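Long-range contacts in cellulosomal scaffoldin (PDB 4WI0), which links its cellulosome to a type II cohesin through the calcium-binding X-module–dockerin described here, and probably hydrolyses cellulose through a catalytic domain outside this chain: residues Leu110-Ala115 against Glu140-Val145; Pro10-Thr15 against Met89-Met94; Ala19-Ala24 against Leu131-Ala136; Met94-Thr99 against Leu106-Glu111. The protein carries 1 engineered substitution. All coordinates share one frame; numbering follows the deposited sequence.

Interaction 1: Leu110-Ala115 against Glu140-Val145. With CA (calcium ion), chain D.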
loop_
_atom_site.group_PDB
_atom_site.type_symbol
_atom_site.label_atom_id
_atom_site.label_comp_id
_atom_site.label_asym_id
_atom_site.label_seq_id
_atom_site.Cartn_x
_atom_site.Cartn_y
_atom_site.Cartn_z
ATOM N N LEU B 110 -5.591 8.957 -4.975
ATOM C CA LEU B 110 -5.193 9.357 -6.325
ATOM C C LEU B 110 -3.911 10.185 -6.325
ATOM O O LEU B 110 -3.109 10.092 -7.256
ATOM C CB LEU B 110 -6.321 10.099 -7.044
ATOM C CG LEU B 110 -7.537 9.226 -7.344
ATOM C CD1 LEU B 110 -8.703 10.077 -7.822
ATOM C CD2 LEU B 110 -7.194 8.150 -8.369
ATOM N N GLU B 111 -3.705 10.965 -5.269
ATOM C CA GLU B 111 -2.505 11.774 -5.153
ATOM C C GLU B 111 -1.248 10.892 -5.095
ATOM O O GLU B 111 -0.246 11.198 -5.739
ATOM C CB GLU B 111 -2.595 12.679 -3.916
ATOM C CG GLU B 111 -1.519 13.754 -3.824
ATOM C CD GLU B 111 -1.536 14.739 -4.981
ATOM O OE1 GLU B 111 -2.585 14.915 -5.643
ATOM O OE2 GLU B 111 -0.484 15.352 -5.232
ATOM N N ILE B 112 -1.315 9.809 -4.325
ATOM C CA ILE B 112 -0.213 8.846 -4.225
ATOM C C ILE B 112 0.002 8.118 -5.563
ATOM O O ILE B 112 1.137 7.897 -5.993
ATOM C CB ILE B 112 -0.468 7.828 -3.087
ATOM C CG1 ILE B 112 -0.436 8.544 -1.729
ATOM C CG2 ILE B 112 0.569 6.711 -3.106
ATOM C CD1 ILE B 112 -1.139 7.800 -0.620
ATOM N N CYS B 113 -1.100 7.771 -6.223
ATOM C CA CYS B 113 -1.052 7.015 -7.460
ATOM C C CYS B 113 -0.415 7.768 -8.631
ATOM O O CYS B 113 -0.051 7.155 -9.626
ATOM C CB CYS B 113 -2.455 6.522 -7.824
ATOM S SG CYS B 113 -3.005 5.163 -6.766
ATOM N N LYS B 114 -0.281 9.090 -8.514
ATOM C CA LYS B 114 0.467 9.875 -9.495
ATOM C C LYS B 114 1.916 9.390 -9.673
ATOM O O LYS B 114 2.492 9.560 -10.742
ATOM C CB LYS B 114 0.455 11.356 -9.119
ATOM C CG LYS B 114 -0.899 12.018 -9.324
ATOM C CD LYS B 114 -0.924 13.463 -8.847
ATOM C CE LYS B 114 -2.339 14.023 -8.955
ATOM N NZ LYS B 114 -2.428 15.458 -8.586
ATOM N N ALA B 115 2.496 8.787 -8.634
ATOM C CA ALA B 115 3.850 8.243 -8.720
ATOM C C ALA B 115 3.903 6.763 -8.343
ATOM O O ALA B 115 4.901 6.307 -7.791
ATOM C CB ALA B 115 4.782 9.053 -7.829
ATOM N N GLU B 140 1.664 -0.880 -0.557
ATOM C CA GLU B 140 1.723 -0.645 0.894
ATOM C C GLU B 140 1.275 0.759 1.283
ATOM O O GLU B 140 0.507 0.928 2.228
ATOM C CB GLU B 140 3.131 -0.866 1.427
ATOM C CG GLU B 140 3.488 -2.321 1.515
ATOM C CD GLU B 140 4.907 -2.537 1.943
ATOM O OE1 GLU B 140 5.234 -2.097 3.075
ATOM O OE2 GLU B 140 5.667 -3.157 1.152
ATOM N N ASP B 141 1.779 1.756 0.561
ATOM C CA ASP B 141 1.437 3.157 0.823
ATOM C C ASP B 141 -0.055 3.399 0.618
ATOM O O ASP B 141 -0.695 4.080 1.418
ATOM C CB ASP B 141 2.242 4.077 -0.091
ATOM C CG ASP B 141 3.732 3.883 0.080
ATOM O OD1 ASP B 141 4.255 4.253 1.147
ATOM O OD2 ASP B 141 4.367 3.319 -0.839
ATOM N N VAL B 142 -0.597 2.830 -0.456
ATOM C CA VAL B 142 -2.028 2.945 -0.754
ATOM C C VAL B 142 -2.885 2.259 0.327
ATOM O O VAL B 142 -3.918 2.803 0.746
ATOM C CB VAL B 142 -2.344 2.373 -2.163
ATOM C CG1 VAL B 142 -3.846 2.211 -2.385
ATOM C CG2 VAL B 142 -1.730 3.254 -3.247
ATOM N N MET B 143 -2.465 1.074 0.784
ATOM C CA MET B 143 -3.227 0.330 1.802
ATOM C C MET B 143 -3.190 1.017 3.166
ATOM O O MET B 143 -4.133 0.885 3.948
ATOM C CB MET B 143 -2.737 -1.117 1.940
ATOM C CG MET B 143 -2.955 -1.985 0.706
ATOM S SD MET B 143 -4.676 -2.184 0.212
ATOM C CE MET B 143 -5.280 -3.143 1.589
ATOM N N ILE B 144 -2.122 1.763 3.444
ATOM C CA ILE B 144 -2.059 2.574 4.665
ATOM C C ILE B 144 -3.212 3.580 4.687
ATOM O O ILE B 144 -3.870 3.753 5.704
ATOM C CB ILE B 144 -0.707 3.306 4.800
ATOM C CG1 ILE B 144 0.386 2.310 5.177
ATOM C CG2 ILE B 144 -0.766 4.404 5.860
ATOM C CD1 ILE B 144 1.782 2.874 5.028
ATOM N N VAL B 145 -3.448 4.228 3.558
ATOM C CA VAL B 145 -4.540 5.193 3.437
ATOM C C VAL B 145 -5.871 4.450 3.575
ATOM O O VAL B 145 -6.759 4.895 4.304
ATOM C CB VAL B 145 -4.476 5.967 2.098
ATOM C CG1 VAL B 145 -5.608 6.982 2.000
ATOM C CG2 VAL B 145 -3.137 6.678 1.951
HETATM CA CA CA D . 6.442 3.269 0.662
HETATM O O HOH W 1 5.991 0.935 0.089
#
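Ile-112 drives its CD1 methyl against CG2 of Val-145, and at 3.4 Å this is closer than ordinary van der Waals contact between carbons. The two side chains run past one another in opposite directions. CG2 of Val-145 takes part because it stands beside its own backbone N, anti to the carbonyl carbon, while CG1 is anti to the N (chi1 -179°). The CG2 branch of Ile-112 serves a second neighbour, meeting CG2 of Val-142 at 4.2 Å. Leu-131 touches both Ile-112 and Val-145, and Ile-137 also packs on Ile-112, so this side is buried.

Packing is looser towards the cohesin. SG of Cys-113 comes no nearer than 4.2 Å to CG2 of Val-142, and side chains of the cohesin chain pack on both residues. On the far side of helix 106-113, NZ of Lys-114 pairs with OE1 of Glu-111 at 3.0 Å in a salt bridge, approaching from the syn side 30° out of the carboxylate plane.

Asp-141 turns its CB to within 4.3 Å of CG2 of Ile-112 but gives both carboxylate oxygens to calcium, with OD2 also accepting from N of Ser-138. Helices 106-113 and 139-146, which follow the dockerin's two EF-hand-like calcium loops, are joined here by no hydrogen bond: carbon packing brings them together, and a calcium ligand sits at the border of that apolar contact.

Interaction 2: Pro10-Thr15 against Met89-Met94. With CA (calcium ion), chain C.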
loop_
_atom_site.group_PDB
_atom_site.type_symbol
_atom_site.label_atom_id
_atom_site.label_comp_id
_atom_site.label_asym_id
_atom_site.label_seq_id
_atom_site.Cartn_x
_atom_site.Cartn_y
_atom_site.Cartn_z
ATOM N N PRO B 10 3.050 6.655 14.105
ATOM C CA PRO B 10 2.128 6.545 12.961
ATOM C C PRO B 10 1.405 5.202 12.993
ATOM O O PRO B 10 1.973 4.221 13.497
ATOM C CB PRO B 10 3.062 6.631 11.753
ATOM C CG PRO B 10 4.363 6.114 12.254
ATOM C CD PRO B 10 4.459 6.518 13.696
ATOM N N ASP B 11 0.171 5.148 12.484
ATOM C CA ASP B 11 -0.584 3.893 12.455
ATOM C C ASP B 11 -0.241 3.025 11.226
ATOM O O ASP B 11 -1.062 2.830 10.322
ATOM C CB ASP B 11 -2.100 4.153 12.540
ATOM C CG ASP B 11 -2.902 2.877 12.690
ATOM O OD1 ASP B 11 -2.319 1.835 13.056
ATOM O OD2 ASP B 11 -4.117 2.900 12.436
ATOM N N PHE B 12 0.985 2.508 11.212
ATOM C CA PHE B 12 1.412 1.489 10.247
ATOM C C PHE B 12 2.722 0.861 10.728
ATOM O O PHE B 12 3.460 1.459 11.527
ATOM C CB PHE B 12 1.550 2.039 8.806
ATOM C CG PHE B 12 2.500 3.212 8.663
ATOM C CD1 PHE B 12 3.881 3.026 8.663
ATOM C CD2 PHE B 12 2.011 4.493 8.475
ATOM C CE1 PHE B 12 4.741 4.099 8.520
ATOM C CE2 PHE B 12 2.869 5.569 8.326
ATOM C CZ PHE B 12 4.233 5.376 8.352
ATOM N N VAL B 13 2.995 -0.345 10.245
ATOM C CA VAL B 13 4.159 -1.110 10.698
ATOM C C VAL B 13 5.458 -0.513 10.146
ATOM O O VAL B 13 5.517 -0.119 8.984
ATOM C CB VAL B 13 4.029 -2.617 10.347
ATOM C CG1 VAL B 13 2.751 -3.196 10.949
ATOM C CG2 VAL B 13 4.057 -2.856 8.842
ATOM N N THR B 14 6.491 -0.440 10.987
ATOM C CA THR B 14 7.777 0.156 10.607
ATOM C C THR B 14 8.913 -0.846 10.767
ATOM O O THR B 14 8.689 -1.971 11.209
ATOM C CB THR B 14 8.097 1.397 11.467
ATOM O OG1 THR B 14 8.194 1.017 12.844
ATOM C CG2 THR B 14 7.010 2.457 11.319
ATOM N N THR B 15 10.120 -0.428 10.386
ATOM C CA THR B 15 11.346 -1.192 10.631
ATOM C C THR B 15 12.352 -0.319 11.362
ATOM O O THR B 15 12.113 0.873 11.576
ATOM C CB THR B 15 12.003 -1.664 9.321
ATOM O OG1 THR B 15 12.492 -0.530 8.592
ATOM C CG2 THR B 15 11.014 -2.449 8.470
ATOM N N MET B 89 -1.343 8.267 14.961
ATOM C CA MET B 89 -1.709 9.261 13.943
ATOM C C MET B 89 -1.895 8.576 12.581
ATOM O O MET B 89 -1.088 7.711 12.193
ATOM C CB MET B 89 -0.635 10.341 13.838
ATOM C CG MET B 89 -0.562 11.265 15.049
ATOM S SD MET B 89 -2.019 12.327 15.190
ATOM C CE MET B 89 -1.705 13.418 13.810
ATOM N N TRP B 90 -2.952 8.961 11.858
ATOM C CA TRP B 90 -3.297 8.292 10.585
ATOM C C TRP B 90 -2.740 9.029 9.369
ATOM O O TRP B 90 -3.142 10.168 9.070
ATOM C CB TRP B 90 -4.815 8.142 10.433
ATOM C CG TRP B 90 -5.495 7.466 11.598
ATOM C CD1 TRP B 90 -4.908 6.701 12.565
ATOM C CD2 TRP B 90 -6.895 7.480 11.890
ATOM N NE1 TRP B 90 -5.857 6.247 13.445
ATOM C CE2 TRP B 90 -7.086 6.711 13.054
ATOM C CE3 TRP B 90 -8.008 8.072 11.282
ATOM C CZ2 TRP B 90 -8.343 6.515 13.624
ATOM C CZ3 TRP B 90 -9.259 7.879 11.847
ATOM C CH2 TRP B 90 -9.416 7.108 13.006
ATOM N N ALA B 91 -1.806 8.386 8.673
ATOM C CA ALA B 91 -1.240 8.934 7.448
ATOM C C ALA B 91 -2.264 8.905 6.315
ATOM O O ALA B 91 -3.143 8.050 6.284
ATOM C CB ALA B 91 -0.013 8.137 7.032
ATOM N N GLY B 92 -2.133 9.835 5.382
ATOM C CA GLY B 92 -2.930 9.801 4.154
ATOM C C GLY B 92 -3.988 10.873 3.969
ATOM O O GLY B 92 -4.805 10.735 3.073
ATOM N N ASP B 93 -4.011 11.908 4.812
ATOM C CA ASP B 93 -4.664 13.171 4.434
ATOM C C ASP B 93 -3.600 14.051 3.780
ATOM O O ASP B 93 -2.860 14.773 4.457
ATOM C CB ASP B 93 -5.314 13.890 5.620
ATOM C CG ASP B 93 -6.042 15.158 5.194
ATOM O OD1 ASP B 93 -6.369 15.254 3.997
ATOM O OD2 ASP B 93 -6.281 16.065 6.034
ATOM N N MET B 94 -3.546 13.983 2.453
ATOM C CA MET B 94 -2.431 14.495 1.669
ATOM C C MET B 94 -2.587 15.976 1.334
ATOM O O MET B 94 -3.700 16.460 1.129
ATOM C CB MET B 94 -2.323 13.710 0.357
ATOM C CG MET B 94 -2.281 12.199 0.518
ATOM S SD MET B 94 -0.912 11.632 1.542
ATOM C CE MET B 94 0.454 12.019 0.462
HETATM CA CA CA C . -7.626 14.477 2.190
HETATM O O HOH W 2 -1.902 5.236 9.219
HETATM O O HOH W 3 -6.449 16.384 1.208
HETATM O O HOH W 4 -8.903 14.592 0.178
#
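Asp-11 and Trp-90 lie side by side and point the same way, with carboxylate and indole planes 46° apart. CB of Asp-11 touches CD1 of the ring at 3.8 Å. CG of Asp-11 is anti to the backbone N (chi1 -173°), and OD2 accepts a hydrogen bond from NE2 of His-148, whose ring in turn stacks on Trp-90. Phe-12 is turned differently: its CE2 edge meets CB of Ala-91 at 4.1 Å, close to the ring plane, while CG of Pro-10 lies over one face, offset toward the rim. Ile-144 of helix 139-146 packs on both Phe-12 and Ala-91.

The backbones are joined by one direct hydrogen bond, from N of Asp-11 to O of Met-89 at 2.9 Å. A water next to this bond donates to O of Asp-11 at 2.8 Å and accepts from N of Ala-91, two residues beyond Met-89. Beyond this, OD1 of Asp-93 reaches calcium at 2.3 Å.

Pro-10 and Met-89 form a parallel bridge where strands 2-10 and 78-89 end, and Asp-11 then bends the first chain away. The contact thus combines a parallel strand pair with an inverse gamma turn, at the junction between the X-module and the dockerin.

Interaction 3: Ala19-Ala24 against Leu131-Ala136. With CA (calcium ion), chain D.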
loop_
_atom_site.group_PDB
_atom_site.type_symbol
_atom_site.label_atom_id
_atom_site.label_comp_id
_atom_site.label_asym_id
_atom_site.label_seq_id
_atom_site.Cartn_x
_atom_site.Cartn_y
_atom_site.Cartn_z
ATOM N N ALA B 19 11.493 3.604 11.200
ATOM C CA ALA B 19 10.863 4.119 12.422
ATOM C C ALA B 19 11.372 5.509 12.860
ATOM O O ALA B 19 10.561 6.421 13.061
ATOM C CB ALA B 19 10.989 3.111 13.555
ATOM N N PRO B 20 12.701 5.682 12.998
ATOM C CA PRO B 20 13.253 6.985 13.401
ATOM C C PRO B 20 12.885 8.169 12.497
ATOM O O PRO B 20 12.850 9.305 12.973
ATOM C CB PRO B 20 14.773 6.753 13.384
ATOM C CG PRO B 20 14.986 5.464 12.673
ATOM C CD PRO B 20 13.757 4.657 12.930
ATOM N N ILE B 21 12.627 7.918 11.216
ATOM C CA ILE B 21 12.165 8.988 10.315
ATOM C C ILE B 21 10.661 9.240 10.489
ATOM O O ILE B 21 10.246 10.389 10.622
ATOM C CB ILE B 21 12.531 8.763 8.810
ATOM C CG1 ILE B 21 11.624 9.599 7.894
ATOM C CG2 ILE B 21 12.431 7.304 8.389
ATOM C CD1 ILE B 21 12.064 9.653 6.446
ATOM N N VAL B 22 9.852 8.183 10.499
ATOM C CA VAL B 22 8.383 8.350 10.559
ATOM C C VAL B 22 7.821 8.698 11.943
ATOM O O VAL B 22 6.712 9.234 12.032
ATOM C CB VAL B 22 7.619 7.119 10.018
ATOM C CG1 VAL B 22 8.033 6.826 8.585
ATOM C CG2 VAL B 22 7.818 5.897 10.902
ATOM N N LYS B 23 8.562 8.390 13.008
ATOM C CA LYS B 23 8.126 8.738 14.371
ATOM C C LYS B 23 8.444 10.180 14.763
ATOM O O LYS B 23 7.805 10.737 15.656
ATOM C CB LYS B 23 8.727 7.793 15.402
ATOM C CG LYS B 23 8.057 6.438 15.450
ATOM C CD LYS B 23 8.692 5.586 16.530
ATOM C CE LYS B 23 8.178 4.160 16.499
ATOM N NZ LYS B 23 8.948 3.323 17.454
ATOM N N ALA B 24 9.425 10.771 14.094
ATOM C CA ALA B 24 9.819 12.147 14.336
ATOM C C ALA B 24 8.923 13.109 13.573
ATOM O O ALA B 24 8.304 12.735 12.574
ATOM C CB ALA B 24 11.265 12.353 13.917
ATOM N N LEU B 131 4.552 7.157 2.101
ATOM C CA LEU B 131 4.030 7.320 3.455
ATOM C C LEU B 131 4.838 6.568 4.512
ATOM O O LEU B 131 5.126 7.129 5.560
ATOM C CB LEU B 131 2.555 6.903 3.531
ATOM C CG LEU B 131 1.570 7.739 2.711
ATOM C CD1 LEU B 131 0.136 7.290 2.950
ATOM C CD2 LEU B 131 1.714 9.217 3.040
ATOM N N ASN B 132 5.198 5.316 4.247
ATOM C CA ASN B 132 5.988 4.539 5.214
ATOM C C ASN B 132 7.508 4.726 5.103
ATOM O O ASN B 132 8.265 4.063 5.806
ATOM C CB ASN B 132 5.613 3.044 5.188
ATOM C CG ASN B 132 5.965 2.347 3.873
ATOM O OD1 ASN B 132 6.518 2.944 2.944
ATOM N ND2 ASN B 132 5.601 1.077 3.784
ATOM N N ARG B 133 7.925 5.634 4.222
ATOM C CA ARG B 133 9.336 5.986 3.989
ATOM C C ARG B 133 10.276 4.792 3.772
ATOM O O ARG B 133 11.430 4.818 4.214
ATOM C CB ARG B 133 9.855 6.901 5.108
ATOM C CG ARG B 133 9.179 8.264 5.150
ATOM C CD ARG B 133 9.439 9.099 3.899
ATOM N NE ARG B 133 9.072 10.503 4.107
ATOM C CZ ARG B 133 7.828 10.993 4.103
ATOM N NH1 ARG B 133 6.768 10.211 3.885
ATOM N NH2 ARG B 133 7.645 12.292 4.310
ATOM N N ASP B 134 9.800 3.765 3.068
ATOM C CA ASP B 134 10.669 2.626 2.725
ATOM C C ASP B 134 11.419 2.822 1.402
ATOM O O ASP B 134 12.075 1.899 0.924
ATOM C CB ASP B 134 9.899 1.293 2.729
ATOM C CG ASP B 134 8.779 1.218 1.672
ATOM O OD1 ASP B 134 8.573 2.166 0.873
ATOM O OD2 ASP B 134 8.098 0.166 1.652
ATOM N N GLY B 135 11.324 4.015 0.819
ATOM C CA GLY B 135 12.056 4.351 -0.404
ATOM C C GLY B 135 11.370 3.906 -1.681
ATOM O O GLY B 135 11.997 3.851 -2.736
ATOM N N ALA B 136 10.082 3.590 -1.578
ATOM C CA ALA B 136 9.277 3.178 -2.716
ATOM C C ALA B 136 7.843 3.671 -2.535
ATOM O O ALA B 136 7.383 3.874 -1.412
ATOM C CB ALA B 136 9.295 1.668 -2.849
HETATM CA CA CA D . 6.442 3.269 0.662
HETATM O O HOH W 1 5.991 0.935 0.089
#
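OD1 of Asn-132, a residue whose backbone O also lies against Val-22, is gripped by calcium at 2.3 Å and by a weak hydrogen bond from N of Asp-134. Leu-131 to Ala-136 form part of an EF-hand-like calcium loop of the dockerin, here packed against the short helix 19-22 of the X-module. Asp-134 gives the metal its OD1 and closes an Asx turn, since the same oxygen accepts from N of Ala-136 at 3.2 Å, the donor standing above the carboxylate plane. O of Ala-136 binds calcium as well, at 2.4 Å. A water on the metal donates to the other oxygen, OD2, of Asp-134 at 2.7 Å. Asp-130 and Asp-141 complete the protein ligands.

Arg-133 points out of this loop toward the helix. Its backbone has left-handed helical angles (phi 49°, psi 38°), and its chain is bent at chi2, with NH1 bonding back to O of Asp-130. The aliphatic part therefore does the touching. Ile-21 crosses it at about a right angle, while Val-22 passes it in the opposite direction. The contact is van der Waals packing, with CG1 of Val-22 also lying against the carbonyl oxygens of Leu-131 and Asn-132; no hydrogen bond crosses between the two segments. CG of Arg-133 meets both partners: CD1 of Ile-21 at 3.5 Å and CG1 of Val-22 at 3.9 Å.

Interaction 4: Met94-Thr99 against Leu106-Glu111; sequences MAIGGT and LEDILE. With CA (calcium ion), chain C.
Met-94 to Thr-99 pass helix 106-113 and come closest at Met-94, whose CA lies 5.5 Å from CA of Asp-108. There N of Met-94 donates to OD1 of Asp-108 at 2.8 Å in a nearly straight bond (167°), the donor standing above the carboxylate plane. The same carboxylate binds calcium through both oxygens, OD2 at 2.5 Å, and OD2 also accepts from N of Asn-105. The metal and the amide together probably fix the rotation of the group. A calcium-bound water donates to O of Met-94 at 2.8 Å.

Ile-96 reaches the helix with its CD1, which is 3.6 Å from O of Glu-107. Its CG1 meets CG of Glu-111 at 3.9 Å, and the two side chains run past each other in opposite directions. CG of Met-94 is 3.7 Å from both OD1 and O of Asp-108.

With Asp-93, Asp-101 and O of Ala-103, Asp-108 completes the first dockerin calcium site, an EF-hand-like loop-helix unit. Met-94 also packs on Asn-63, on Leu-131 of the second calcium loop and on Leu-129 just before it. The loop between strands 78-89 and 103-104 thus lies against helix 106-113, whose other side, at Ile-109, faces Val-142 and Val-145 of helix 139-146.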
loop_
_atom_site.group_PDB
_atom_site.type_symbol
_atom_site.label_atom_id
_atom_site.label_comp_id
_atom_site.label_asym_id
_atom_site.label_seq_id
_atom_site.Cartn_x
_atom_site.Cartn_y
_atom_site.Cartn_z
ATOM N N MET B 94 -3.546 13.983 2.453
ATOM C CA MET B 94 -2.431 14.495 1.669
ATOM C C MET B 94 -2.587 15.976 1.334
ATOM O O MET B 94 -3.700 16.460 1.129
ATOM C CB MET B 94 -2.323 13.710 0.357
ATOM C CG MET B 94 -2.281 12.199 0.518
ATOM S SD MET B 94 -0.912 11.632 1.542
ATOM C CE MET B 94 0.454 12.019 0.462
ATOM N N ALA B 95 -1.458 16.681 1.260
ATOM C CA ALA B 95 -1.432 18.055 0.761
ATOM C C ALA B 95 -1.681 18.080 -0.749
ATOM O O ALA B 95 -0.828 17.674 -1.542
ATOM C CB ALA B 95 -0.111 18.728 1.101
ATOM N N ILE B 96 -2.871 18.549 -1.126
ATOM C CA ILE B 96 -3.301 18.631 -2.520
ATOM C C ILE B 96 -3.701 20.077 -2.772
ATOM O O ILE B 96 -4.568 20.617 -2.078
ATOM C CB ILE B 96 -4.507 17.709 -2.806
ATOM C CG1 ILE B 96 -4.188 16.263 -2.410
ATOM C CG2 ILE B 96 -4.890 17.772 -4.282
ATOM C CD1 ILE B 96 -5.403 15.362 -2.340
ATOM N N GLY B 97 -3.065 20.704 -3.757
ATOM C CA GLY B 97 -3.221 22.139 -3.981
ATOM C C GLY B 97 -2.622 22.949 -2.844
ATOM O O GLY B 97 -3.090 24.050 -2.550
ATOM N N GLY B 98 -1.591 22.396 -2.201
ATOM C CA GLY B 98 -0.925 23.042 -1.065
ATOM C C GLY B 98 -1.747 23.110 0.216
ATOM O O GLY B 98 -1.517 23.985 1.058
ATOM N N THR B 99 -2.702 22.189 0.366
ATOM C CA THR B 99 -3.596 22.167 1.526
ATOM C C THR B 99 -4.227 20.793 1.765
ATOM O O THR B 99 -4.623 20.104 0.820
ATOM C CB THR B 99 -4.739 23.181 1.361
ATOM O OG1 THR B 99 -4.191 24.465 1.049
ATOM C CG2 THR B 99 -5.573 23.285 2.640
ATOM N N LEU B 106 -10.752 9.209 -1.636
ATOM C CA LEU B 106 -10.192 8.793 -2.922
ATOM C C LEU B 106 -9.131 9.760 -3.457
ATOM O O LEU B 106 -8.145 9.327 -4.057
ATOM C CB LEU B 106 -11.308 8.621 -3.961
ATOM C CG LEU B 106 -10.942 8.044 -5.329
ATOM C CD1 LEU B 106 -10.451 6.603 -5.213
ATOM C CD2 LEU B 106 -12.124 8.120 -6.278
ATOM N N GLU B 107 -9.331 11.060 -3.239
ATOM C CA GLU B 107 -8.402 12.074 -3.751
ATOM C C GLU B 107 -7.007 11.890 -3.165
ATOM O O GLU B 107 -6.006 12.105 -3.848
ATOM C CB GLU B 107 -8.904 13.493 -3.468
ATOM C CG GLU B 107 -9.895 14.023 -4.491
ATOM C CD GLU B 107 -11.111 13.133 -4.653
ATOM O OE1 GLU B 107 -11.865 12.963 -3.665
ATOM O OE2 GLU B 107 -11.308 12.599 -5.765
ATOM N N ASP B 108 -6.960 11.491 -1.899
ATOM C CA ASP B 108 -5.701 11.197 -1.219
ATOM C C ASP B 108 -5.019 9.993 -1.846
ATOM O O ASP B 108 -3.809 10.015 -2.080
ATOM C CB ASP B 108 -5.949 10.947 0.257
ATOM C CG ASP B 108 -6.501 12.163 0.954
ATOM O OD1 ASP B 108 -5.777 13.171 1.046
ATOM O OD2 ASP B 108 -7.662 12.131 1.399
ATOM N N ILE B 109 -5.807 8.961 -2.139
ATOM C CA ILE B 109 -5.302 7.783 -2.856
ATOM C C ILE B 109 -4.807 8.166 -4.244
ATOM O O ILE B 109 -3.727 7.747 -4.651
ATOM C CB ILE B 109 -6.366 6.664 -2.976
ATOM C CG1 ILE B 109 -6.661 6.088 -1.583
ATOM C CG2 ILE B 109 -5.887 5.570 -3.937
ATOM C CD1 ILE B 109 -7.504 4.830 -1.558
ATOM N N LEU B 110 -5.591 8.957 -4.975
ATOM C CA LEU B 110 -5.193 9.357 -6.325
ATOM C C LEU B 110 -3.911 10.185 -6.325
ATOM O O LEU B 110 -3.109 10.092 -7.256
ATOM C CB LEU B 110 -6.321 10.099 -7.044
ATOM C CG LEU B 110 -7.537 9.226 -7.344
ATOM C CD1 LEU B 110 -8.703 10.077 -7.822
ATOM C CD2 LEU B 110 -7.194 8.150 -8.369
ATOM N N GLU B 111 -3.705 10.965 -5.269
ATOM C CA GLU B 111 -2.505 11.774 -5.153
ATOM C C GLU B 111 -1.248 10.892 -5.095
ATOM O O GLU B 111 -0.246 11.198 -5.739
ATOM C CB GLU B 111 -2.595 12.679 -3.916
ATOM C CG GLU B 111 -1.519 13.754 -3.824
ATOM C CD GLU B 111 -1.536 14.739 -4.981
ATOM O OE1 GLU B 111 -2.585 14.915 -5.643
ATOM O OE2 GLU B 111 -0.484 15.352 -5.232
HETATM CA CA CA C . -7.626 14.477 2.190
HETATM O O HOH W 3 -6.449 16.384 1.208
HETATM O O HOH W 4 -8.903 14.592 0.178
#

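Overall arrangement
From the N terminus, strand 2-10 leads into interaction 2, which closes a long loop at Met-89 to Met-94. Interaction 3 opens inside that loop at helix 19-22 and closes at Leu-131 to Ala-136, so the two cross. Interaction 4 begins at Met-94, where interaction 2 ends, and is nested within the loop of interaction 3. Interaction 1 starts on the same helix, 106-113, and crosses interaction 3 to reach helix 139-146. Interactions 2 and 4 share one calcium, interactions 1 and 3 the other. Interaction 2 pairs X-module strand ends where the chain enters the dockerin; interaction 3 packs the X-module helix on a dockerin calcium loop; interactions 1 and 4 join the dockerin's helices and calcium loops.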